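Local coordinates for protein endonuclease V (Bacillus subtilis, PDB 3GA2) that probably cleaves double-stranded DNA at the second phosphodiester bond 3' to a deoxyinosine, using magnesium, in the repair of deaminated bases, at residues A[121-126]-A[148-153]; A[163-168]-A[175-180]. The protein carries 1 engineered substitution. One frame throughout, in Å; residues are numbered along the deposited sequence.

Interaction 1 (A[121-126]-A[148-153]); sequences LHYNHM and LKIKGC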
ATOM      1  N   LEU A 121     -10.004  -0.099  -2.386  1.00 14.29           N
ATOM      2  CA  LEU A 121     -10.578  -1.380  -2.788  1.00 10.50           C
ATOM      3  C   LEU A 121     -10.526  -2.287  -1.570  1.00 11.35           C
ATOM      4  O   LEU A 121      -9.629  -3.122  -1.423  1.00 10.99           O
ATOM      5  CB  LEU A 121      -9.765  -1.977  -3.929  1.00 10.20           C
ATOM      6  CG  LEU A 121     -10.118  -3.357  -4.487  1.00  8.77           C
ATOM      7  CD1 LEU A 121     -11.509  -3.389  -5.126  1.00  6.48           C
ATOM      8  CD2 LEU A 121      -9.055  -3.692  -5.508  1.00 17.44           C
ATOM      9  N   HIS A 122     -11.500  -2.103  -0.690  1.00 15.18           N
ATOM     10  CA  HIS A 122     -11.565  -2.866   0.545  1.00 13.59           C
ATOM     11  C   HIS A 122     -12.998  -2.856   1.059  1.00 15.21           C
ATOM     12  O   HIS A 122     -13.737  -1.901   0.812  1.00 16.18           O
ATOM     13  CB  HIS A 122     -10.612  -2.233   1.567  1.00 15.10           C
ATOM     14  CG  HIS A 122     -10.712  -2.819   2.937  1.00 17.19           C
ATOM     15  ND1 HIS A 122     -11.610  -2.362   3.875  1.00 12.34           N
ATOM     16  CD2 HIS A 122     -10.044  -3.844   3.517  1.00 14.16           C
ATOM     17  CE1 HIS A 122     -11.491  -3.081   4.978  1.00 14.77           C
ATOM     18  NE2 HIS A 122     -10.549  -3.986   4.787  1.00 16.00           N
ATOM     19  N   TYR A 123     -13.375  -3.921   1.765  1.00 14.39           N
ATOM     20  CA  TYR A 123     -14.718  -4.088   2.326  1.00 14.99           C
ATOM     21  C   TYR A 123     -15.287  -2.792   2.882  1.00 14.10           C
ATOM     22  O   TYR A 123     -16.468  -2.501   2.722  1.00 16.97           O
ATOM     23  CB  TYR A 123     -14.716  -5.124   3.461  1.00 18.23           C
ATOM     24  CG  TYR A 123     -14.187  -6.493   3.092  1.00 26.18           C
ATOM     25  CD1 TYR A 123     -13.036  -7.003   3.697  1.00 22.38           C
ATOM     26  CD2 TYR A 123     -14.839  -7.284   2.143  1.00 17.40           C
ATOM     27  CE1 TYR A 123     -12.544  -8.268   3.363  1.00 27.48           C
ATOM     28  CE2 TYR A 123     -14.354  -8.549   1.802  1.00 21.48           C
ATOM     29  CZ  TYR A 123     -13.209  -9.033   2.413  1.00 21.33           C
ATOM     30  OH  TYR A 123     -12.720 -10.273   2.062  1.00 33.32           O
ATOM     31  N   ASN A 124     -14.449  -2.017   3.552  1.00 13.58           N
ATOM     32  CA  ASN A 124     -14.928  -0.773   4.126  1.00 16.62           C
ATOM     33  C   ASN A 124     -14.078   0.407   3.677  1.00 10.32           C
ATOM     34  O   ASN A 124     -13.917   1.385   4.408  1.00 17.66           O
ATOM     35  CB  ASN A 124     -14.940  -0.893   5.651  1.00 21.62           C
ATOM     36  CG  ASN A 124     -16.111  -0.173   6.279  1.00 32.39           C
ATOM     37  OD1 ASN A 124     -17.236  -0.260   5.790  1.00 41.58           O
ATOM     38  ND2 ASN A 124     -15.858   0.532   7.375  1.00 36.49           N
ATOM     39  N   HIS A 125     -13.546   0.306   2.459  1.00 13.59           N
ATOM     40  CA  HIS A 125     -12.699   1.350   1.879  1.00 11.86           C
ATOM     41  C   HIS A 125     -11.594   1.723   2.857  1.00 14.72           C
ATOM     42  O   HIS A 125     -11.099   2.844   2.846  1.00 16.89           O
ATOM     43  CB  HIS A 125     -13.543   2.590   1.553  1.00 18.26           C
ATOM     44  CG  HIS A 125     -14.521   2.379   0.436  1.00 18.60           C
ATOM     45  ND1 HIS A 125     -15.796   2.902   0.450  1.00 20.39           N
ATOM     46  CD2 HIS A 125     -14.404   1.713  -0.739  1.00 10.52           C
ATOM     47  CE1 HIS A 125     -16.424   2.566  -0.663  1.00 10.07           C
ATOM     48  NE2 HIS A 125     -15.601   1.844  -1.401  1.00 10.83           N
HETATM   49  N   MSE A 126     -11.190   0.779   3.699  1.00 19.52           N
HETATM   50  CA  MSE A 126     -10.167   1.095   4.677  1.00 18.13           C
HETATM   51  C   MSE A 126      -8.950   0.173   4.645  1.00 17.89           C
HETATM   52  O   MSE A 126      -8.463  -0.263   5.690  1.00 16.05           O
HETATM   53  CB  MSE A 126     -10.802   1.112   6.067  1.00 14.13           C
HETATM   54  CG  MSE A 126     -10.150   2.074   7.046  1.00 42.34           C
HETATM   55 SE   MSE A 126     -10.010   3.905   6.390  1.00 35.68          SE
HETATM   56  CE  MSE A 126      -8.532   4.425   7.500  1.00 47.45           C
ATOM     57  N   LEU A 148      -9.367  -8.906  -3.987  1.00 23.84           N
ATOM     58  CA  LEU A 148     -10.225  -9.040  -2.818  1.00 29.36           C
ATOM     59  C   LEU A 148     -11.670  -8.951  -3.309  1.00 28.07           C
ATOM     60  O   LEU A 148     -12.144  -7.868  -3.657  1.00 23.79           O
ATOM     61  CB  LEU A 148      -9.939  -7.905  -1.833  1.00 34.90           C
ATOM     62  CG  LEU A 148     -10.747  -7.922  -0.533  1.00 33.28           C
ATOM     63  CD1 LEU A 148     -10.427  -9.182   0.259  1.00 34.99           C
ATOM     64  CD2 LEU A 148     -10.414  -6.682   0.285  1.00 38.23           C
ATOM     65  N   LYS A 149     -12.362 -10.086  -3.348  1.00 17.99           N
ATOM     66  CA  LYS A 149     -13.744 -10.125  -3.819  1.00 20.36           C
ATOM     67  C   LYS A 149     -14.728  -9.570  -2.782  1.00 22.14           C
ATOM     68  O   LYS A 149     -14.896 -10.131  -1.700  1.00 14.59           O
ATOM     69  CB  LYS A 149     -14.121 -11.562  -4.198  1.00 13.93           C
ATOM     70  CG  LYS A 149     -15.395 -11.666  -5.015  1.00 15.00           C
ATOM     71  CD  LYS A 149     -15.668 -13.100  -5.431  1.00 17.50           C
ATOM     72  CE  LYS A 149     -16.987 -13.212  -6.172  1.00 21.20           C
ATOM     73  NZ  LYS A 149     -17.389 -14.626  -6.340  1.00 26.81           N
ATOM     74  N   ILE A 150     -15.386  -8.467  -3.132  1.00 18.88           N
ATOM     75  CA  ILE A 150     -16.323  -7.793  -2.234  1.00 17.76           C
ATOM     76  C   ILE A 150     -17.782  -7.846  -2.701  1.00 17.83           C
ATOM     77  O   ILE A 150     -18.075  -7.622  -3.875  1.00 18.67           O
ATOM     78  CB  ILE A 150     -15.924  -6.306  -2.080  1.00 21.66           C
ATOM     79  CG1 ILE A 150     -14.441  -6.205  -1.702  1.00 18.48           C
ATOM     80  CG2 ILE A 150     -16.799  -5.625  -1.023  1.00 23.93           C
ATOM     81  CD1 ILE A 150     -13.861  -4.789  -1.813  1.00 15.09           C
ATOM     82  N   LYS A 151     -18.697  -8.134  -1.778  1.00 19.89           N
ATOM     83  CA  LYS A 151     -20.119  -8.182  -2.122  1.00 24.52           C
ATOM     84  C   LYS A 151     -20.400  -9.239  -3.183  1.00 25.40           C
ATOM     85  O   LYS A 151     -21.426  -9.180  -3.865  1.00 29.03           O
ATOM     86  CB  LYS A 151     -20.567  -6.823  -2.666  1.00 28.80           C
ATOM     87  CG  LYS A 151     -21.516  -6.036  -1.786  1.00 41.74           C
ATOM     88  CD  LYS A 151     -20.862  -5.592  -0.497  1.00 41.91           C
ATOM     89  CE  LYS A 151     -21.634  -4.433   0.116  1.00 43.70           C
ATOM     90  NZ  LYS A 151     -23.094  -4.727   0.218  1.00 49.59           N
ATOM     91  N   GLY A 152     -19.488 -10.191  -3.335  1.00 19.82           N
ATOM     92  CA  GLY A 152     -19.676 -11.230  -4.329  1.00 21.29           C
ATOM     93  C   GLY A 152     -19.489 -10.697  -5.736  1.00 24.59           C
ATOM     94  O   GLY A 152     -19.966 -11.285  -6.707  1.00 27.50           O
ATOM     95  N   CYS A 153     -18.786  -9.576  -5.851  1.00 24.86           N
ATOM     96  CA  CYS A 153     -18.545  -8.956  -7.148  1.00 20.64           C
ATOM     97  C   CYS A 153     -17.217  -9.388  -7.751  1.00 21.00           C
ATOM     98  O   CYS A 153     -16.181  -9.353  -7.091  1.00 17.22           O
ATOM     99  CB  CYS A 153     -18.576  -7.434  -7.007  1.00 20.44           C
ATOM    100  SG  CYS A 153     -20.207  -6.789  -6.564  1.00 32.57           S
TER
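Leu148 and Tyr123 form the outer half of this contact, and Ile150 fills the inner half. The Leu148 side chain crosses the tyrosine at about a right angle. Its methyl CD2 sits over one face of the ring in a CH-pi contact, 4.2 Å from the Tyr123 centroid and 17° off the normal. The other methyl, CD1, reaches the phenol end, 3.1 Å from Tyr123 OH. CG of Leu148 is anti to the backbone N (chi1 -179°), and the fork beyond it sets CD2 over the ring and CD1 beside the hydroxyl end. CD2 is also a bump in a second hollow, 4.0 Å from His122 CA, with Leu121 O beside it. An alanine in place of Leu148 would probably leave the Tyr123 face without CD2 and its phenol end without CD1, and open a gap beside the His122 backbone.

Ile150 lays its CD1 against the extended backbone from Leu121 to Tyr123. This methyl lies 3.6 Å from His122 C and close to Tyr123 N. Leu121 CD1, 4.3 Å from Ile150 CD1, closes one side of the hollow beside that backbone. Nearer its own backbone, Ile150 CG1 and CG2 rest near Tyr123 CD2, CG1 at 4.0 Å. No hydrogen bond crosses between the segments, so fit of shape joins them. A type I' turn from Ile150 to Cys153 reverses the chain just beyond the contact. Tyr175 and strand 165-170 back Leu121 and Ile150.

The side chain of Leu121 is about 12 Å from that of Asp116, a predicted magnesium ligand. The two segments lie in the loops that follow the adjacent parallel strands 113-116 and 140-144, which with helix 128-136 form a beta-alpha-beta crossover of the RNase H-like fold.

Interaction 2 (A[163-168]-A[175-180]); sequences GAYTDI and YGRALR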
ATOM      1  N   GLY A 163      -1.118  -1.350 -19.744  1.00 27.79           N
ATOM      2  CA  GLY A 163      -1.876  -0.157 -19.424  1.00 14.77           C
ATOM      3  C   GLY A 163      -3.377  -0.364 -19.493  1.00 18.53           C
ATOM      4  O   GLY A 163      -4.148   0.515 -19.105  1.00 18.90           O
ATOM      5  N   ALA A 164      -3.802  -1.525 -19.985  1.00 17.08           N
ATOM      6  CA  ALA A 164      -5.229  -1.821 -20.091  1.00 19.50           C
ATOM      7  C   ALA A 164      -5.830  -1.994 -18.702  1.00 13.81           C
ATOM      8  O   ALA A 164      -5.162  -2.469 -17.791  1.00 11.26           O
ATOM      9  CB  ALA A 164      -5.442  -3.092 -20.913  1.00 23.95           C
ATOM     10  N   TYR A 165      -7.094  -1.624 -18.542  1.00 13.60           N
ATOM     11  CA  TYR A 165      -7.725  -1.750 -17.237  1.00 15.50           C
ATOM     12  C   TYR A 165      -9.235  -1.860 -17.329  1.00 16.86           C
ATOM     13  O   TYR A 165      -9.827  -1.621 -18.377  1.00 16.70           O
ATOM     14  CB  TYR A 165      -7.355  -0.538 -16.376  1.00 12.37           C
ATOM     15  CG  TYR A 165      -7.979   0.757 -16.851  1.00 13.26           C
ATOM     16  CD1 TYR A 165      -9.256   1.117 -16.442  1.00  9.90           C
ATOM     17  CD2 TYR A 165      -7.302   1.611 -17.721  1.00 17.37           C
ATOM     18  CE1 TYR A 165      -9.849   2.288 -16.879  1.00 20.69           C
ATOM     19  CE2 TYR A 165      -7.890   2.797 -18.171  1.00 16.67           C
ATOM     20  CZ  TYR A 165      -9.166   3.126 -17.740  1.00 22.13           C
ATOM     21  OH  TYR A 165      -9.775   4.289 -18.151  1.00 24.63           O
ATOM     22  N   THR A 166      -9.850  -2.241 -16.216  1.00 13.51           N
ATOM     23  CA  THR A 166     -11.296  -2.342 -16.129  1.00 13.49           C
ATOM     24  C   THR A 166     -11.634  -1.831 -14.742  1.00 14.08           C
ATOM     25  O   THR A 166     -10.877  -2.054 -13.798  1.00 11.40           O
ATOM     26  CB  THR A 166     -11.798  -3.803 -16.260  1.00 20.52           C
ATOM     27  OG1 THR A 166     -11.277  -4.586 -15.178  1.00 16.19           O
ATOM     28  CG2 THR A 166     -11.357  -4.404 -17.591  1.00 20.52           C
ATOM     29  N   ASP A 167     -12.756  -1.133 -14.618  1.00 13.27           N
ATOM     30  CA  ASP A 167     -13.161  -0.606 -13.325  1.00 14.65           C
ATOM     31  C   ASP A 167     -13.870  -1.686 -12.531  1.00 16.52           C
ATOM     32  O   ASP A 167     -14.704  -2.415 -13.067  1.00 13.87           O
ATOM     33  CB  ASP A 167     -14.118   0.583 -13.478  1.00 10.60           C
ATOM     34  CG  ASP A 167     -13.438   1.822 -14.010  1.00 14.10           C
ATOM     35  OD1 ASP A 167     -12.226   1.989 -13.767  1.00 15.91           O
ATOM     36  OD2 ASP A 167     -14.120   2.645 -14.654  1.00 16.88           O
ATOM     37  N   ILE A 168     -13.525  -1.791 -11.255  1.00 10.99           N
ATOM     38  CA  ILE A 168     -14.158  -2.759 -10.379  1.00  6.47           C
ATOM     39  C   ILE A 168     -15.270  -1.964  -9.715  1.00  6.15           C
ATOM     40  O   ILE A 168     -15.006  -1.097  -8.887  1.00  9.28           O
ATOM     41  CB  ILE A 168     -13.174  -3.256  -9.324  1.00  8.40           C
ATOM     42  CG1 ILE A 168     -11.979  -3.903 -10.020  1.00  2.17           C
ATOM     43  CG2 ILE A 168     -13.866  -4.241  -8.382  1.00 10.08           C
ATOM     44  CD1 ILE A 168     -10.784  -4.122  -9.112  1.00  1.63           C
ATOM     45  N   TYR A 175     -14.550   0.988  -6.879  1.00  9.79           N
ATOM     46  CA  TYR A 175     -13.633   0.694  -5.778  1.00 18.96           C
ATOM     47  C   TYR A 175     -12.176   0.758  -6.215  1.00 11.37           C
ATOM     48  O   TYR A 175     -11.298   1.093  -5.420  1.00 16.96           O
ATOM     49  CB  TYR A 175     -13.910  -0.690  -5.183  1.00 11.44           C
ATOM     50  CG  TYR A 175     -15.038  -0.723  -4.175  1.00  8.53           C
ATOM     51  CD1 TYR A 175     -14.867  -1.342  -2.931  1.00 15.97           C
ATOM     52  CD2 TYR A 175     -16.277  -0.154  -4.461  1.00 11.17           C
ATOM     53  CE1 TYR A 175     -15.901  -1.393  -1.996  1.00 15.35           C
ATOM     54  CE2 TYR A 175     -17.319  -0.199  -3.534  1.00 11.84           C
ATOM     55  CZ  TYR A 175     -17.125  -0.815  -2.308  1.00 16.11           C
ATOM     56  OH  TYR A 175     -18.144  -0.829  -1.388  1.00 19.70           O
ATOM     57  N   GLY A 176     -11.928   0.430  -7.480  1.00 10.90           N
ATOM     58  CA  GLY A 176     -10.577   0.442  -8.009  1.00  9.58           C
ATOM     59  C   GLY A 176     -10.545  -0.121  -9.424  1.00 10.35           C
ATOM     60  O   GLY A 176     -11.574  -0.170 -10.094  1.00  8.06           O
ATOM     61  N   ARG A 177      -9.374  -0.547  -9.883  1.00  5.97           N
ATOM     62  CA  ARG A 177      -9.244  -1.097 -11.228  1.00 11.64           C
ATOM     63  C   ARG A 177      -8.397  -2.367 -11.296  1.00 11.90           C
ATOM     64  O   ARG A 177      -7.504  -2.578 -10.474  1.00 14.15           O
ATOM     65  CB  ARG A 177      -8.629  -0.048 -12.171  1.00  5.53           C
ATOM     66  CG  ARG A 177      -9.520   1.157 -12.456  1.00 12.47           C
ATOM     67  CD  ARG A 177      -8.810   2.237 -13.271  1.00  8.33           C
ATOM     68  NE  ARG A 177      -9.724   3.320 -13.635  1.00 10.35           N
ATOM     69  CZ  ARG A 177      -9.348   4.469 -14.190  1.00 11.05           C
ATOM     70  NH1 ARG A 177      -8.065   4.696 -14.450  1.00 12.57           N
ATOM     71  NH2 ARG A 177     -10.254   5.391 -14.490  1.00  8.87           N
ATOM     72  N   ALA A 178      -8.697  -3.219 -12.272  1.00 12.99           N
ATOM     73  CA  ALA A 178      -7.914  -4.429 -12.493  1.00 14.75           C
ATOM     74  C   ALA A 178      -7.013  -3.889 -13.590  1.00 12.22           C
ATOM     75  O   ALA A 178      -7.493  -3.488 -14.651  1.00 11.53           O
ATOM     76  CB  ALA A 178      -8.791  -5.555 -13.017  1.00 15.25           C
ATOM     77  N   LEU A 179      -5.714  -3.859 -13.324  1.00 13.67           N
ATOM     78  CA  LEU A 179      -4.766  -3.283 -14.266  1.00 13.86           C
ATOM     79  C   LEU A 179      -3.668  -4.205 -14.763  1.00 18.51           C
ATOM     80  O   LEU A 179      -2.965  -4.839 -13.976  1.00 16.46           O
ATOM     81  CB  LEU A 179      -4.126  -2.044 -13.629  1.00 11.07           C
ATOM     82  CG  LEU A 179      -3.059  -1.280 -14.416  1.00 16.22           C
ATOM     83  CD1 LEU A 179      -3.680  -0.662 -15.652  1.00 13.88           C
ATOM     84  CD2 LEU A 179      -2.437  -0.213 -13.530  1.00  7.72           C
ATOM     85  N   ARG A 180      -3.528  -4.246 -16.085  1.00 17.86           N
ATOM     86  CA  ARG A 180      -2.513  -5.049 -16.747  1.00 17.19           C
ATOM     87  C   ARG A 180      -1.244  -4.203 -16.801  1.00 13.62           C
ATOM     88  O   ARG A 180      -1.109  -3.340 -17.664  1.00 17.21           O
ATOM     89  CB  ARG A 180      -2.950  -5.379 -18.177  1.00 19.12           C
ATOM     90  CG  ARG A 180      -2.048  -6.375 -18.889  1.00 17.50           C
ATOM     91  CD  ARG A 180      -2.342  -7.799 -18.442  1.00 17.77           C
ATOM     92  NE  ARG A 180      -3.680  -8.216 -18.848  1.00 18.73           N
ATOM     93  CZ  ARG A 180      -4.211  -9.409 -18.592  1.00 22.91           C
ATOM     94  NH1 ARG A 180      -3.520 -10.322 -17.923  1.00 18.03           N
ATOM     95  NH2 ARG A 180      -5.437  -9.686 -19.014  1.00 20.60           N
TER
HETATM   96  O   HOH W   1     -13.279   5.357 -14.923  1.00 35.08           O
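The guanidinium of Arg177 lies flat on the ring of Tyr165. Their planes are 18° apart and their centres 4.1 Å. The stack is offset: Arg177 NE is 3.4 Å from Tyr165 CE1, at the ring rim. Both side chains point the same way, and Asp167 runs alongside Arg177. The Arg177 chain is extended from CG to NE, which carries NE out from the sheet. There NE donates to Asp167 OD1 at 2.8 Å in a salt bridge, nearly in line with the C-O bond but bent, with an N-H...O angle of 144°. A water bridges the outer ends, donating to Asp167 OD2 and accepting from Arg177 NH2.

Leu179 shares this face, its CD1 3.7 Å from Tyr165 CB. Helix 198-207 packs here, Leu198 and Tyr202 against Arg177, Tyr202 and Met206 against Leu179. On the opposite face Thr166 OG1 touches Ala178 CB at 3.4 Å and bonds to Val156 O. Between the faces runs an antiparallel ladder in which Thr166 and Ala178 are a hydrogen-bonded pair.

Arg177 is thus gripped by an aromatic face, a carboxylate and a water. The paired charges would largely balance, and the stack is likely to limit rotation of the guanidinium.

How the interactions relate
Interaction 1 comes first along the chain and closes before interaction 2 opens. Their centres are 14 Å apart. Interaction 1 joins loops that follow strands 113-116 and 140-144. Interaction 2 is the hairpin of strands 165-170 and 173-179, at one edge of the same mixed sheet, with 165-170 outermost within the chain. The two touch at Tyr175, where the second hairpin strand meets both loops. Leu121 CD1 lies 3.6 Å from Tyr175 CB, and Ile150 CD1 lies 3.8 Å from Tyr175 CD1. The edge hairpin and the loops beyond the central strands therefore form one continuous packed region of the endonuclease V domain.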